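Local coordinates for protein cryptochrome DASH, chloroplast/mitochondrial (Arabidopsis thaliana, PDB 2IJG) that repairs cyclobutane pyrimidine dimers in single-stranded DNA as an FAD- and folate-binding photolyase, binds DNA without sequence specificity and may also serve as a photoreceptor, at residues Gly175-His180 with Tyr332-Ser337; Asp182-Asp187 with Lys200-Lys205; Asp193-Phe198 with Asp442-Arg447. All blocks are in the same frame, centred on the assembly; numbering follows the deposited sequence.

Contact 1. Residues Gly175-His180 with Tyr332-Ser337. With FAD (flavin-adenine dinucleotide), chain B.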
# COMPACT_ATOMS: atom_id res chain seq x y z
N GLY A 175 -14.08 2.35 5.33
CA GLY A 175 -13.82 0.95 5.10
C GLY A 175 -12.49 0.71 4.42
O GLY A 175 -12.40 0.68 3.20
N SER A 176 -11.45 0.56 5.23
CA SER A 176 -10.11 0.32 4.72
C SER A 176 -9.28 -0.34 5.81
O SER A 176 -8.17 -0.79 5.55
CB SER A 176 -9.46 1.64 4.28
OG SER A 176 -9.42 2.57 5.35
N THR A 177 -9.84 -0.41 7.01
CA THR A 177 -9.14 -1.00 8.15
C THR A 177 -9.76 -2.30 8.65
O THR A 177 -10.91 -2.60 8.35
CB THR A 177 -9.13 -0.03 9.34
OG1 THR A 177 -10.48 0.29 9.69
CG2 THR A 177 -8.39 1.25 8.97
N MET A 178 -8.98 -3.07 9.41
CA MET A 178 -9.46 -4.32 9.99
C MET A 178 -10.58 -3.98 10.94
O MET A 178 -11.68 -4.53 10.86
CB MET A 178 -8.35 -5.02 10.78
CG MET A 178 -7.48 -5.96 9.99
SD MET A 178 -7.46 -7.60 10.75
CE MET A 178 -6.61 -7.24 12.29
N TYR A 179 -10.28 -3.08 11.87
CA TYR A 179 -11.26 -2.62 12.85
C TYR A 179 -11.92 -1.37 12.31
O TYR A 179 -11.24 -0.45 11.86
CB TYR A 179 -10.57 -2.32 14.18
CG TYR A 179 -10.03 -3.54 14.88
CD1 TYR A 179 -8.68 -3.88 14.80
CD2 TYR A 179 -10.87 -4.36 15.63
CE1 TYR A 179 -8.18 -5.01 15.46
CE2 TYR A 179 -10.39 -5.49 16.29
CZ TYR A 179 -9.04 -5.81 16.20
OH TYR A 179 -8.57 -6.91 16.88
N HIS A 180 -13.25 -1.34 12.35
CA HIS A 180 -14.01 -0.20 11.84
C HIS A 180 -13.90 0.99 12.79
O HIS A 180 -13.91 0.83 14.01
CB HIS A 180 -15.47 -0.61 11.66
CG HIS A 180 -16.25 0.31 10.77
ND1 HIS A 180 -16.61 1.58 11.15
CD2 HIS A 180 -16.72 0.14 9.51
CE1 HIS A 180 -17.27 2.16 10.16
NE2 HIS A 180 -17.35 1.31 9.16
N TYR A 332 -3.52 1.03 12.89
CA TYR A 332 -3.06 2.06 13.80
C TYR A 332 -2.58 3.33 13.10
O TYR A 332 -2.90 4.43 13.53
CB TYR A 332 -1.94 1.52 14.69
CG TYR A 332 -1.47 2.51 15.73
CD1 TYR A 332 -0.15 2.98 15.72
CD2 TYR A 332 -2.34 2.99 16.71
CE1 TYR A 332 0.29 3.90 16.67
CE2 TYR A 332 -1.90 3.91 17.67
CZ TYR A 332 -0.59 4.36 17.64
OH TYR A 332 -0.15 5.27 18.59
N PHE A 333 -1.83 3.18 12.02
CA PHE A 333 -1.35 4.36 11.30
C PHE A 333 -2.47 5.10 10.57
O PHE A 333 -2.42 6.32 10.43
CB PHE A 333 -0.22 3.97 10.34
CG PHE A 333 1.10 3.77 11.04
CD1 PHE A 333 1.66 4.79 11.81
CD2 PHE A 333 1.77 2.55 10.98
CE1 PHE A 333 2.85 4.61 12.50
CE2 PHE A 333 2.96 2.35 11.67
CZ PHE A 333 3.51 3.38 12.43
N ARG A 334 -3.49 4.38 10.13
CA ARG A 334 -4.62 5.01 9.47
C ARG A 334 -5.30 5.95 10.47
O ARG A 334 -5.56 7.11 10.18
CB ARG A 334 -5.64 3.96 9.02
CG ARG A 334 -5.46 3.46 7.60
CD ARG A 334 -5.99 4.47 6.59
NE ARG A 334 -5.92 3.94 5.23
CZ ARG A 334 -6.24 4.62 4.14
NH1 ARG A 334 -6.65 5.88 4.24
NH2 ARG A 334 -6.14 4.05 2.94
N PHE A 335 -5.59 5.43 11.65
CA PHE A 335 -6.25 6.23 12.68
C PHE A 335 -5.33 7.34 13.16
O PHE A 335 -5.78 8.45 13.47
CB PHE A 335 -6.67 5.34 13.86
CG PHE A 335 -7.69 4.29 13.49
CD1 PHE A 335 -8.88 4.65 12.87
CD2 PHE A 335 -7.44 2.95 13.74
CE1 PHE A 335 -9.81 3.69 12.50
CE2 PHE A 335 -8.37 1.97 13.38
CZ PHE A 335 -9.56 2.35 12.76
N LEU A 336 -4.04 7.05 13.20
CA LEU A 336 -3.05 8.01 13.65
C LEU A 336 -3.01 9.20 12.68
O LEU A 336 -2.81 10.34 13.10
CB LEU A 336 -1.68 7.32 13.73
CG LEU A 336 -0.47 8.01 14.36
CD1 LEU A 336 0.06 9.07 13.40
CD2 LEU A 336 -0.85 8.61 15.72
N SER A 337 -3.23 8.93 11.40
CA SER A 337 -3.21 10.00 10.41
C SER A 337 -4.34 11.00 10.67
O SER A 337 -4.24 12.17 10.32
CB SER A 337 -3.32 9.44 8.99
OG SER A 337 -4.58 8.84 8.77
PA FAD B . 4.06 -8.88 6.39
O1A FAD B . 4.28 -9.73 5.22
O2A FAD B . 4.98 -8.15 7.27
O5B FAD B . 2.59 -8.31 6.29
C5B FAD B . 2.01 -7.49 7.27
C4B FAD B . 1.01 -6.56 6.62
O4B FAD B . 0.63 -5.66 7.69
C3B FAD B . 1.56 -5.67 5.48
O3B FAD B . 1.24 -6.11 4.17
C2B FAD B . 1.00 -4.29 5.81
O2B FAD B . -0.20 -3.92 5.17
C1B FAD B . 0.90 -4.30 7.32
N9A FAD B . 2.10 -3.83 8.05
C8A FAD B . 3.21 -4.53 8.47
N7A FAD B . 4.10 -3.82 9.11
C5A FAD B . 3.56 -2.56 9.11
C6A FAD B . 4.03 -1.33 9.65
N6A FAD B . 5.20 -1.25 10.29
N1A FAD B . 3.26 -0.22 9.50
C2A FAD B . 2.07 -0.34 8.84
N3A FAD B . 1.53 -1.44 8.30
C4A FAD B . 2.36 -2.55 8.48
N1 FAD B . 4.12 0.13 4.13
C2 FAD B . 3.17 0.55 3.28
O2 FAD B . 2.24 -0.21 2.90
N3 FAD B . 3.26 1.84 2.77
C4 FAD B . 4.23 2.78 3.14
O4 FAD B . 4.21 3.89 2.60
C4X FAD B . 5.19 2.34 4.13
N5 FAD B . 6.24 3.18 4.60
C5X FAD B . 7.19 2.63 5.51
C6 FAD B . 8.24 3.46 6.01
C7 FAD B . 9.18 2.99 6.91
C7M FAD B . 10.27 3.96 7.39
C8 FAD B . 9.11 1.64 7.38
C8M FAD B . 10.09 1.06 8.38
C9 FAD B . 8.07 0.79 6.87
C9A FAD B . 7.12 1.25 5.95
N10 FAD B . 6.04 0.46 5.40
C10 FAD B . 5.11 1.01 4.54
C1' FAD B . 5.76 -0.94 5.50
C2' FAD B . 6.15 -2.15 6.26
O2' FAD B . 7.58 -2.22 6.31
C3' FAD B . 5.38 -2.97 5.22
O3' FAD B . 3.99 -2.68 5.43
C4' FAD B . 5.43 -4.50 5.15
O4' FAD B . 6.81 -4.83 4.95
C5' FAD B . 4.57 -4.75 3.92
O5' FAD B . 4.31 -6.08 3.41
P FAD B . 4.94 -7.40 3.88
O1P FAD B . 4.37 -8.39 3.03
O2P FAD B . 6.41 -7.26 3.85
O3P FAD B . 4.48 -7.63 5.44
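Ser-176 and Thr-177 lie against Arg-334, and the carbonyl of Tyr-179 reaches Phe-335, where the loop leaving edge strand 169-173 of the photolyase alpha/beta domain meets helix 318-340 of the helical FAD-binding domain. This buried interface joins the two domains.

The apolar part is made by the methyl of Thr-177. Standing anti to its own carbonyl carbon, CG2 passes across the root of the Arg-334 chain, 3.9 Å from Arg-334 CB.

A polar atom meets a ring edge next to it. The outer end of the Phe-335 ring points into the loop, and the carbonyl oxygen of Tyr-179 lies in the plane of this ring, with Tyr-179 O 3.4 Å from Phe-335 CZ. Trp-174 packs nearly parallel to the same ring.

No hydrogen bond links the two segments directly. Ser-176 OG hovers over one face of the Arg-334 guanidinium, displaced toward its rim and 3.8 Å from Arg-334 NE. The arginine chain bends at chi2 (-78°), which turns its otherwise extended outer part along the loop; NH1 then forms a salt bridge with Glu-145. The loop backbone is gripped one turn earlier on the helix, where the carboxylate of Asp-331 accepts from the amides of Met-178 and Tyr-179.

The ligand is met by another flank of the helix. The side chain of Phe-333 turns to the adenine of FAD, whose N1A sits at the ring edge, near its plane, 3.4 Å from Phe-333 CE2.

Contact 2. Residues Asp182-Asp187 with Lys200-Lys205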
# COMPACT_ATOMS: atom_id res chain seq x y z
N ASP A 182 -15.98 3.21 13.66
CA ASP A 182 -17.14 3.36 14.55
C ASP A 182 -17.17 2.35 15.68
O ASP A 182 -17.92 2.53 16.65
CB ASP A 182 -18.44 3.25 13.75
CG ASP A 182 -18.57 4.31 12.67
OD1 ASP A 182 -18.07 5.43 12.88
OD2 ASP A 182 -19.18 4.02 11.63
N ASP A 183 -16.38 1.28 15.57
CA ASP A 183 -16.36 0.25 16.61
C ASP A 183 -15.24 0.41 17.63
O ASP A 183 -15.17 -0.36 18.58
CB ASP A 183 -16.24 -1.14 15.97
CG ASP A 183 -17.33 -1.43 14.96
OD1 ASP A 183 -18.38 -0.76 15.00
OD2 ASP A 183 -17.13 -2.34 14.13
N LEU A 184 -14.37 1.39 17.43
CA LEU A 184 -13.26 1.61 18.35
C LEU A 184 -13.73 1.90 19.77
O LEU A 184 -14.83 2.40 19.97
CB LEU A 184 -12.38 2.77 17.86
CG LEU A 184 -11.74 2.54 16.48
CD1 LEU A 184 -11.01 3.79 16.03
CD2 LEU A 184 -10.78 1.35 16.57
N PRO A 185 -12.89 1.58 20.77
CA PRO A 185 -13.18 1.78 22.20
C PRO A 185 -12.93 3.23 22.62
O PRO A 185 -12.97 3.56 23.80
CB PRO A 185 -12.19 0.84 22.90
CG PRO A 185 -11.53 0.04 21.77
CD PRO A 185 -11.57 0.95 20.60
N PHE A 186 -12.65 4.08 21.64
CA PHE A 186 -12.37 5.48 21.89
C PHE A 186 -12.56 6.29 20.62
O PHE A 186 -12.59 5.73 19.52
CB PHE A 186 -10.93 5.64 22.40
CG PHE A 186 -9.96 4.63 21.82
CD1 PHE A 186 -9.73 4.57 20.45
CD2 PHE A 186 -9.32 3.71 22.64
CE1 PHE A 186 -8.87 3.61 19.90
CE2 PHE A 186 -8.46 2.74 22.11
CZ PHE A 186 -8.24 2.69 20.73
N ASP A 187 -12.73 7.60 20.77
CA ASP A 187 -12.86 8.49 19.62
C ASP A 187 -11.44 8.64 19.09
O ASP A 187 -10.49 8.64 19.87
CB ASP A 187 -13.44 9.85 20.06
CG ASP A 187 -12.54 10.59 21.05
OD1 ASP A 187 -11.69 11.40 20.60
OD2 ASP A 187 -12.67 10.37 22.27
N LYS A 200 -3.59 -3.73 22.41
CA LYS A 200 -4.24 -4.46 23.49
C LYS A 200 -5.71 -4.07 23.63
O LYS A 200 -6.58 -4.93 23.77
CB LYS A 200 -3.54 -4.19 24.82
CG LYS A 200 -2.13 -4.76 24.90
CD LYS A 200 -1.54 -4.49 26.28
CE LYS A 200 -0.13 -5.06 26.39
NZ LYS A 200 0.46 -4.73 27.71
N SER A 201 -5.97 -2.77 23.57
CA SER A 201 -7.32 -2.25 23.71
C SER A 201 -8.27 -2.75 22.63
O SER A 201 -9.37 -3.21 22.93
CB SER A 201 -7.28 -0.72 23.71
OG SER A 201 -8.56 -0.18 23.95
N VAL A 202 -7.84 -2.67 21.38
CA VAL A 202 -8.69 -3.10 20.27
C VAL A 202 -8.87 -4.62 20.22
O VAL A 202 -9.95 -5.11 19.89
CB VAL A 202 -8.13 -2.58 18.91
CG1 VAL A 202 -7.04 -3.50 18.38
CG2 VAL A 202 -9.26 -2.45 17.93
N GLU A 203 -7.83 -5.37 20.57
CA GLU A 203 -7.93 -6.83 20.56
C GLU A 203 -8.95 -7.35 21.56
O GLU A 203 -9.64 -8.34 21.31
CB GLU A 203 -6.58 -7.48 20.86
CG GLU A 203 -5.55 -7.34 19.78
CD GLU A 203 -4.45 -8.37 19.90
OE1 GLU A 203 -3.46 -8.27 19.14
OE2 GLU A 203 -4.57 -9.29 20.74
N ALA A 204 -9.05 -6.68 22.70
CA ALA A 204 -9.96 -7.10 23.75
C ALA A 204 -11.37 -6.53 23.71
O ALA A 204 -12.30 -7.15 24.20
CB ALA A 204 -9.33 -6.81 25.11
N LYS A 205 -11.54 -5.35 23.11
CA LYS A 205 -12.86 -4.73 23.10
C LYS A 205 -13.52 -4.38 21.77
O LYS A 205 -14.52 -3.66 21.77
CB LYS A 205 -12.80 -3.46 23.96
CG LYS A 205 -12.32 -3.71 25.38
CD LYS A 205 -12.41 -2.46 26.24
CE LYS A 205 -11.27 -1.49 25.96
NZ LYS A 205 -11.27 -0.36 26.95
O HOH W 1 -13.60 1.74 26.33
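Pro-185 lies against Ser-201 and Lys-205, one helical turn apart, in a loop-on-helix contact at the surface of the protein. The loop follows the last strand of the photolyase alpha/beta sheet, and helix 195-205, which comes next in the chain, packs back on it.

Pro-185 gives the contact its largest share of buried surface. Its ring bridges one turn of the helix: Pro-185 CG approaches Ser-201 OG at 3.7 Å, while Pro-185 CB rests 4.0 Å from Lys-205 CE. Phe-186 backs the proline within the loop, for Pro-185 CD sits over the centre of the phenylalanine ring. That ring also reaches the helix, with Phe-186 CE2 3.5 Å from Ser-201 OG, so both the proline and the phenylalanine crowd the same hydroxyl from the loop side. The Phe-186 first torsion of 33° is far from a staggered value, which suggests some strain in fitting the ring face-on to the proline CD and against Leu-191 and Pro-192.

Val-202 forms the inner, buried edge. Its CG2 methyl meets Leu-184 CD2 at 4.3 Å, a loose apolar touch made by the end of a leucine whose CB points away from the helix. Tyr-179 also packs on the valine, and Phe-335 on the leucine, linking this edge to helix 318-340.

Lys-205 closes the outer, exposed edge, its CE methylene touching the proline. A bend at chi3 (-78°) turns CE and the ammonium group back toward the loop, where a water ties the two segments together: it accepts from Lys-205 NZ at 3.2 Å and donates to Pro-185 O, also at 3.2 Å.

Contact 3. Residues Asp193-Phe198 with Asp442-Arg447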
# COMPACT_ATOMS: atom_id res chain seq x y z
N ASP A 193 -1.25 7.07 22.09
CA ASP A 193 -0.03 7.44 21.37
C ASP A 193 1.00 6.31 21.35
O ASP A 193 2.01 6.40 20.67
CB ASP A 193 0.62 8.69 21.98
CG ASP A 193 -0.04 9.98 21.53
OD1 ASP A 193 -0.47 10.07 20.37
OD2 ASP A 193 -0.09 10.93 22.35
N VAL A 194 0.74 5.26 22.12
CA VAL A 194 1.63 4.11 22.16
C VAL A 194 0.90 2.94 21.50
O VAL A 194 -0.19 2.56 21.94
CB VAL A 194 2.01 3.74 23.61
CG1 VAL A 194 2.93 2.53 23.62
CG2 VAL A 194 2.68 4.91 24.30
N TYR A 195 1.48 2.39 20.45
CA TYR A 195 0.88 1.27 19.73
C TYR A 195 0.40 0.15 20.64
O TYR A 195 -0.72 -0.36 20.48
CB TYR A 195 1.86 0.70 18.71
CG TYR A 195 1.35 -0.56 18.05
CD1 TYR A 195 0.36 -0.51 17.07
CD2 TYR A 195 1.84 -1.82 18.41
CE1 TYR A 195 -0.13 -1.67 16.47
CE2 TYR A 195 1.36 -2.98 17.82
CZ TYR A 195 0.37 -2.90 16.85
OH TYR A 195 -0.10 -4.05 16.26
N THR A 196 1.25 -0.26 21.57
CA THR A 196 0.91 -1.34 22.48
C THR A 196 -0.44 -1.13 23.17
O THR A 196 -1.23 -2.06 23.30
CB THR A 196 2.01 -1.52 23.56
OG1 THR A 196 3.28 -1.75 22.93
CG2 THR A 196 1.69 -2.72 24.46
N GLN A 197 -0.70 0.10 23.61
CA GLN A 197 -1.95 0.42 24.28
C GLN A 197 -3.12 0.27 23.31
O GLN A 197 -4.17 -0.27 23.66
CB GLN A 197 -1.90 1.86 24.82
CG GLN A 197 -0.59 2.22 25.51
CD GLN A 197 -0.56 3.65 26.07
OE1 GLN A 197 -0.78 4.63 25.34
NE2 GLN A 197 -0.29 3.76 27.36
N PHE A 198 -2.92 0.75 22.09
CA PHE A 198 -3.95 0.67 21.06
C PHE A 198 -4.28 -0.78 20.72
O PHE A 198 -5.44 -1.17 20.66
CB PHE A 198 -3.47 1.38 19.80
CG PHE A 198 -4.32 1.12 18.60
CD1 PHE A 198 -5.52 1.81 18.42
CD2 PHE A 198 -3.94 0.17 17.66
CE1 PHE A 198 -6.32 1.56 17.32
CE2 PHE A 198 -4.73 -0.09 16.56
CZ PHE A 198 -5.92 0.60 16.38
N ASP A 442 5.67 8.03 20.16
CA ASP A 442 5.93 6.67 20.64
C ASP A 442 7.41 6.40 20.34
O ASP A 442 7.80 6.27 19.18
CB ASP A 442 5.05 5.67 19.89
CG ASP A 442 5.21 4.25 20.43
OD1 ASP A 442 6.07 4.03 21.31
OD2 ASP A 442 4.47 3.35 19.96
N PRO A 443 8.24 6.33 21.38
CA PRO A 443 9.68 6.08 21.24
C PRO A 443 10.10 4.68 20.80
O PRO A 443 11.29 4.39 20.70
CB PRO A 443 10.22 6.43 22.63
CG PRO A 443 9.11 5.96 23.52
CD PRO A 443 7.87 6.49 22.81
N ARG A 444 9.12 3.82 20.52
CA ARG A 444 9.41 2.44 20.10
C ARG A 444 10.56 2.27 19.09
O ARG A 444 11.43 1.43 19.30
CB ARG A 444 8.14 1.80 19.52
CG ARG A 444 8.39 0.44 18.87
CD ARG A 444 7.16 -0.05 18.14
NE ARG A 444 6.17 -0.62 19.05
CZ ARG A 444 6.16 -1.90 19.42
NH1 ARG A 444 7.08 -2.73 18.95
NH2 ARG A 444 5.23 -2.34 20.26
N GLU A 445 10.55 3.05 18.02
CA GLU A 445 11.60 2.93 17.00
C GLU A 445 12.60 4.08 17.01
O GLU A 445 13.40 4.23 16.08
CB GLU A 445 10.98 2.81 15.60
CG GLU A 445 10.09 1.59 15.40
CD GLU A 445 10.73 0.30 15.91
OE1 GLU A 445 11.96 0.15 15.77
OE2 GLU A 445 10.00 -0.56 16.44
N ASP A 446 12.55 4.89 18.06
CA ASP A 446 13.46 6.02 18.17
C ASP A 446 14.72 5.58 18.90
O ASP A 446 14.92 5.89 20.08
CB ASP A 446 12.78 7.18 18.91
CG ASP A 446 13.72 8.35 19.16
OD1 ASP A 446 14.57 8.63 18.29
OD2 ASP A 446 13.60 8.99 20.22
N ARG A 447 15.58 4.85 18.19
CA ARG A 447 16.81 4.35 18.78
C ARG A 447 18.00 4.51 17.83
O ARG A 447 18.44 5.63 17.55
CB ARG A 447 16.63 2.88 19.18
CG ARG A 447 15.85 2.03 18.18
CD ARG A 447 15.25 0.82 18.89
NE ARG A 447 14.46 -0.06 18.03
CZ ARG A 447 14.95 -1.10 17.35
NH1 ARG A 447 16.24 -1.40 17.43
NH2 ARG A 447 14.14 -1.86 16.61
O HOH W 2 4.40 0.58 21.11
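The carboxylate of Asp-442 takes two backbone N-H groups from well out of its own plane, one on each oxygen: Tyr-195 across the contact and Arg-444 within its own loop. The contact thus joins an Asx turn in the FAD-binding domain, in the loop after helix 426-436, to the start of helix 195-205, where Val-194 holds the N-cap position.

Across the interface, the bond from Tyr-195 N to Asp-442 OD2 is 3.2 Å long and nearly straight, at 165°. In the turn, Arg-444 N donates to Asp-442 OD1, also at 3.2 Å. With CG anti to its backbone N (chi1 -176°), Asp-442 extends its carboxylate to the helix start, whose partial positive charge would probably favour the negative group. The approach is tight at its base, with Asp-193 O 3.2 Å from Asp-442 CB.

A water extends the network. It accepts from Thr-196 N at 3.3 Å and from Arg-444 NE at 3.0 Å, and donates to Asp-442 OD2 at 3.0 Å. Tyr-435 OH is a further partner of OD2. An alanine in place of Asp-442 would remove the carboxylate, and is likely to strand the Tyr-195 amide and this water without their acceptor and free the Arg-444 turn to shift. Asp-442 is probably part of an ATP-binding site, together with Arg-393.

A bend at chi3 in the Arg-444 chain brings the guanidinium to Tyr-195, whose ring also stacks with Trp-329. The two planes of Arg-444 and Tyr-195 stand 83° apart, and Arg-444 NH2 lies at the tyrosine ring's edge, near its plane, 3.9 Å from Tyr-195 CD2.

All three contacts involve the polypeptide that follows strand 169-173, through helix 195-205: contacts 1 and 3 pair it with the FAD-binding domain, contact 2 pairs its loop with its own helix. The centres of contacts 1 and 2 are about 11 Å apart, and Tyr-179 CG packs 3.3 Å from Val-202 CG2. The centres of contacts 1 and 3 are about 16 Å apart, yet Tyr-332 CD2 comes within 3.3 Å of Phe-198 CG. Contacts 2 and 3 share helix 195-205 and meet through Phe-186 and Phe-198. Contact 1 touches FAD directly. The side chain of Tyr-195 is about 8 Å from FAD. The side chain of Val-202 is about 13 Å from FAD.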